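Local coordinates for protein methylxanthine N3-demethylase NdmB (PDB 6ICL) that removes the N3-methyl group of theobromine, and also of 3-methylxanthine, caffeine and theophylline, as a Rieske-type non-heme iron oxygenase in bacterial caffeine degradation, at residues His346-Leu349 against Ser350-Val354; Val40-Leu43 against Asn44-Glu47. All blocks are in the same frame, centred on the assembly; numbering follows the deposited sequence.

In the fold
Both interactions are local, made between residues three to five apart in sequence, and they lie on opposite sides of the chain's centre, about 30 Å apart between their own centres. Interaction 1 is one run of the helix 337-355, near the C-terminus, mostly buried, against residues near the N-terminus and the helix 357-365; its helical bonds end on backbone carbonyls, one carbonyl takes a second bond from a serine hydroxyl, and a water bridges a lysine and a serine. Interaction 2 is partly buried and joins two elements, the strand 37-42 and the helix 43-48 of the Rieske domain. Here side chains pair with backbone N-H groups, because a helix begins there. Neither lies at the iron-sulfur cluster or the mononuclear iron.

Interaction 1. Residues His346-Leu349 against Ser350-Val354; sequences HKEL and SLSAV
Residues His346-Leu349 and Ser350-Val354 form consecutive turns of one alpha-helix, 337-355, and four i-to-i+4 bonds carry the backbone across the junction. Ser350 N reaches His346 O at 2.8 Å, Leu351 N follows to Lys347 O, Ser352 N to Glu348 O and Ala353 N to Leu349 O, all fairly straight. Among the side chains, Leu351 leans back over the preceding turn: its CG lies 3.3 Å from Lys347 O, and its CD1 meets Lys347 CG at 4.2 Å, a loose apolar touch at the root of the lysine. Beyond that the lysine chain bends at chi2 (61°) and then runs extended, which carries NZ to a water at 2.8 Å. The same water donates to Ser350 OG at 2.7 Å and so bridges the two side chains, while Leu26 O and Asp29 O, from the N-terminal region, also bind NZ and OG respectively. The extended Glu348 chain takes its carboxylate to Arg221, in a salt bridge through OE1, and to Ser363 OG, in a hydrogen bond through OE2. Leu349 touches Val364 and Ala353 touches Phe360 of the helix 357-365. Ser352, which touches Ser363 and holds OG beside its own backbone N (chi1 -62°), bonds back to Glu348 O at 2.8 Å from above the carbonyl plane, 45° out of it, giving that oxygen a second donor besides Ser352 N.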
loop_
_atom_site.group_PDB
_atom_site.type_symbol
_atom_site.label_atom_id
_atom_site.label_comp_id
_atom_site.label_asym_id
_atom_site.label_seq_id
_atom_site.Cartn_x
_atom_site.Cartn_y
_atom_site.Cartn_z
ATOM N N HIS A 346 -33.514 18.425 -21.779
ATOM C CA HIS A 346 -33.446 17.231 -20.940
ATOM C C HIS A 346 -34.733 17.062 -20.136
ATOM O O HIS A 346 -35.296 15.967 -20.074
ATOM C CB HIS A 346 -32.225 17.295 -20.012
ATOM C CG HIS A 346 -31.054 16.501 -20.501
ATOM N ND1 HIS A 346 -30.819 15.203 -20.091
ATOM C CD2 HIS A 346 -30.066 16.808 -21.378
ATOM C CE1 HIS A 346 -29.730 14.748 -20.688
ATOM N NE2 HIS A 346 -29.253 15.701 -21.474
ATOM N N LYS A 347 -35.228 18.151 -19.534
ATOM C CA LYS A 347 -36.450 18.061 -18.730
ATOM C C LYS A 347 -37.642 17.659 -19.580
ATOM O O LYS A 347 -38.466 16.838 -19.165
ATOM C CB LYS A 347 -36.740 19.400 -18.042
ATOM C CG LYS A 347 -37.925 19.350 -17.074
ATOM C CD LYS A 347 -37.636 18.352 -15.959
ATOM C CE LYS A 347 -38.723 18.306 -14.898
ATOM N NZ LYS A 347 -38.541 17.120 -13.989
ATOM N N GLU A 348 -37.746 18.235 -20.775
ATOM C CA GLU A 348 -38.854 17.919 -21.663
ATOM C C GLU A 348 -38.787 16.466 -22.123
ATOM O O GLU A 348 -39.809 15.766 -22.156
ATOM C CB GLU A 348 -38.824 18.883 -22.847
ATOM C CG GLU A 348 -39.789 18.571 -23.977
ATOM C CD GLU A 348 -39.595 19.511 -25.150
ATOM O OE1 GLU A 348 -39.234 20.698 -24.921
ATOM O OE2 GLU A 348 -39.777 19.052 -26.300
ATOM N N LEU A 349 -37.581 15.997 -22.471
ATOM C CA LEU A 349 -37.386 14.598 -22.845
ATOM C C LEU A 349 -37.733 13.667 -21.696
ATOM O O LEU A 349 -38.379 12.632 -21.898
ATOM C CB LEU A 349 -35.942 14.373 -23.285
ATOM C CG LEU A 349 -35.576 15.046 -24.592
ATOM C CD1 LEU A 349 -34.060 15.193 -24.695
ATOM C CD2 LEU A 349 -36.125 14.250 -25.764
ATOM N N SER A 350 -37.312 14.016 -20.484
ATOM C CA SER A 350 -37.634 13.194 -19.322
ATOM C C SER A 350 -39.143 13.058 -19.136
ATOM O O SER A 350 -39.648 11.976 -18.810
ATOM C CB SER A 350 -36.993 13.812 -18.080
ATOM O OG SER A 350 -37.444 13.185 -16.899
ATOM N N LEU A 351 -39.881 14.153 -19.332
ATOM C CA LEU A 351 -41.333 14.100 -19.169
ATOM C C LEU A 351 -41.989 13.402 -20.347
ATOM O O LEU A 351 -42.910 12.601 -20.156
ATOM C CB LEU A 351 -41.894 15.508 -19.006
ATOM C CG LEU A 351 -41.389 16.258 -17.785
ATOM C CD1 LEU A 351 -41.676 17.744 -17.923
ATOM C CD2 LEU A 351 -42.059 15.685 -16.571
ATOM N N SER A 352 -41.510 13.676 -21.569
ATOM C CA SER A 352 -42.122 13.084 -22.759
ATOM C C SER A 352 -42.041 11.568 -22.728
ATOM O O SER A 352 -42.976 10.874 -23.159
ATOM C CB SER A 352 -41.446 13.606 -24.022
ATOM O OG SER A 352 -41.592 14.999 -24.140
ATOM N N ALA A 353 -40.926 11.030 -22.237
ATOM C CA ALA A 353 -40.766 9.584 -22.235
ATOM C C ALA A 353 -41.757 8.940 -21.287
ATOM O O ALA A 353 -42.294 7.868 -21.575
ATOM C CB ALA A 353 -39.331 9.209 -21.860
ATOM N N VAL A 354 -42.017 9.586 -20.150
ATOM C CA VAL A 354 -43.037 9.088 -19.241
ATOM C C VAL A 354 -44.417 9.138 -19.889
ATOM O O VAL A 354 -45.277 8.300 -19.600
ATOM C CB VAL A 354 -42.991 9.892 -17.935
ATOM C CG1 VAL A 354 -43.981 9.346 -16.936
ATOM C CG2 VAL A 354 -41.586 9.864 -17.364
HETATM O O HOH W 1 -38.164 14.485 -14.700
#

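Interaction 2. Residues Val40-Leu43 against Asn44-Glu47; sequences VCTL and NEFE
A capping box starts the helix 43-48 directly after the strand 37-42 of the Rieske domain, with Thr42 as N-cap and Glu45 as its partner. Thr42 OG1 accepts from Glu45 N at 3.0 Å. In return Glu45 OE2 accepts from Thr42 N, in a nearly straight bond (N-H...O 169°). With chi1 at 68°, OG1 sits between the backbone N and the carbonyl carbon of Thr42, where it faces the first turn. The glutamate chain, extended beyond CG, passes across the threonine, its CG 3.2 Å from Thr42 OG1. The N-H of Thr42 meets OE2 from above the carboxylate plane, while OE1 accepts from Ser178 N. In the backbone, Phe46 N bonds to Thr42 O and Glu47 N to Leu43 O, opening the helical pattern. Cys41 SG packs on Phe46 CB at 3.8 Å, and both side chains touch Leu68 of the strand 64-71 and Met57 of the strand 57-61. Glu47 OE2 pairs with Arg70. The reciprocal bonds thus occupy two N-H groups at the strand-to-helix switch, and the carboxylate of Glu45, close to the helix N-terminus, would probably be favoured in its charged form.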
loop_
_atom_site.group_PDB
_atom_site.type_symbol
_atom_site.label_atom_id
_atom_site.label_comp_id
_atom_site.label_asym_id
_atom_site.label_seq_id
_atom_site.Cartn_x
_atom_site.Cartn_y
_atom_site.Cartn_z
ATOM N N VAL A 40 -20.327 2.533 -24.510
ATOM C CA VAL A 40 -19.962 1.751 -23.335
ATOM C C VAL A 40 -18.465 1.451 -23.268
ATOM O O VAL A 40 -17.930 1.320 -22.158
ATOM C CB VAL A 40 -20.787 0.458 -23.253
ATOM C CG1 VAL A 40 -22.258 0.797 -22.932
ATOM C CG2 VAL A 40 -20.641 -0.361 -24.561
ATOM N N CYS A 41 -17.763 1.387 -24.393
ATOM C CA CYS A 41 -16.312 1.253 -24.364
ATOM C C CYS A 41 -15.798 1.517 -25.773
ATOM O O CYS A 41 -16.565 1.517 -26.737
ATOM C CB CYS A 41 -15.879 -0.145 -23.873
ATOM S SG CYS A 41 -16.512 -1.491 -24.943
ATOM N N THR A 42 -14.503 1.784 -25.879
ATOM C CA THR A 42 -13.925 1.838 -27.208
ATOM C C THR A 42 -13.744 0.415 -27.720
ATOM O O THR A 42 -13.746 -0.551 -26.951
ATOM C CB THR A 42 -12.593 2.579 -27.207
ATOM O OG1 THR A 42 -11.609 1.802 -26.499
ATOM C CG2 THR A 42 -12.747 3.952 -26.528
ATOM N N LEU A 43 -13.617 0.291 -29.039
ATOM C CA LEU A 43 -13.367 -1.010 -29.634
ATOM C C LEU A 43 -12.079 -1.622 -29.084
ATOM O O LEU A 43 -12.048 -2.802 -28.711
ATOM C CB LEU A 43 -13.310 -0.859 -31.157
ATOM C CG LEU A 43 -13.152 -2.144 -31.953
ATOM C CD1 LEU A 43 -14.227 -3.128 -31.510
ATOM C CD2 LEU A 43 -13.270 -1.816 -33.463
ATOM N N ASN A 44 -11.019 -0.817 -28.998
ATOM C CA ASN A 44 -9.768 -1.282 -28.409
ATOM C C ASN A 44 -9.970 -1.777 -26.979
ATOM O O ASN A 44 -9.473 -2.854 -26.597
ATOM C CB ASN A 44 -8.747 -0.154 -28.438
ATOM C CG ASN A 44 -7.357 -0.655 -28.220
ATOM O OD1 ASN A 44 -6.813 -0.558 -27.114
ATOM N ND2 ASN A 44 -6.769 -1.231 -29.267
ATOM N N GLU A 45 -10.676 -0.986 -26.158
ATOM C CA GLU A 45 -10.999 -1.426 -24.804
ATOM C C GLU A 45 -11.728 -2.765 -24.810
ATOM O O GLU A 45 -11.460 -3.634 -23.971
ATOM C CB GLU A 45 -11.837 -0.357 -24.086
ATOM C CG GLU A 45 -10.986 0.768 -23.493
ATOM C CD GLU A 45 -11.800 2.005 -23.110
ATOM O OE1 GLU A 45 -11.182 2.988 -22.663
ATOM O OE2 GLU A 45 -13.045 1.997 -23.263
ATOM N N PHE A 46 -12.672 -2.948 -25.738
ATOM C CA PHE A 46 -13.394 -4.213 -25.782
ATOM C C PHE A 46 -12.461 -5.380 -26.128
ATOM O O PHE A 46 -12.552 -6.467 -25.536
ATOM C CB PHE A 46 -14.528 -4.131 -26.804
ATOM C CG PHE A 46 -15.082 -5.453 -27.150
ATOM C CD1 PHE A 46 -16.002 -6.076 -26.299
ATOM C CD2 PHE A 46 -14.655 -6.117 -28.292
ATOM C CE1 PHE A 46 -16.513 -7.341 -26.614
ATOM C CE2 PHE A 46 -15.145 -7.372 -28.597
ATOM C CZ PHE A 46 -16.087 -7.983 -27.755
ATOM N N GLU A 47 -11.584 -5.182 -27.109
ATOM C CA GLU A 47 -10.696 -6.259 -27.549
ATOM C C GLU A 47 -9.632 -6.598 -26.507
ATOM O O GLU A 47 -9.207 -7.755 -26.428
ATOM C CB GLU A 47 -10.053 -5.880 -28.885
ATOM C CG GLU A 47 -11.086 -5.846 -30.030
ATOM C CD GLU A 47 -10.459 -5.523 -31.393
ATOM O OE1 GLU A 47 -9.323 -5.002 -31.428
ATOM O OE2 GLU A 47 -11.100 -5.811 -32.428
#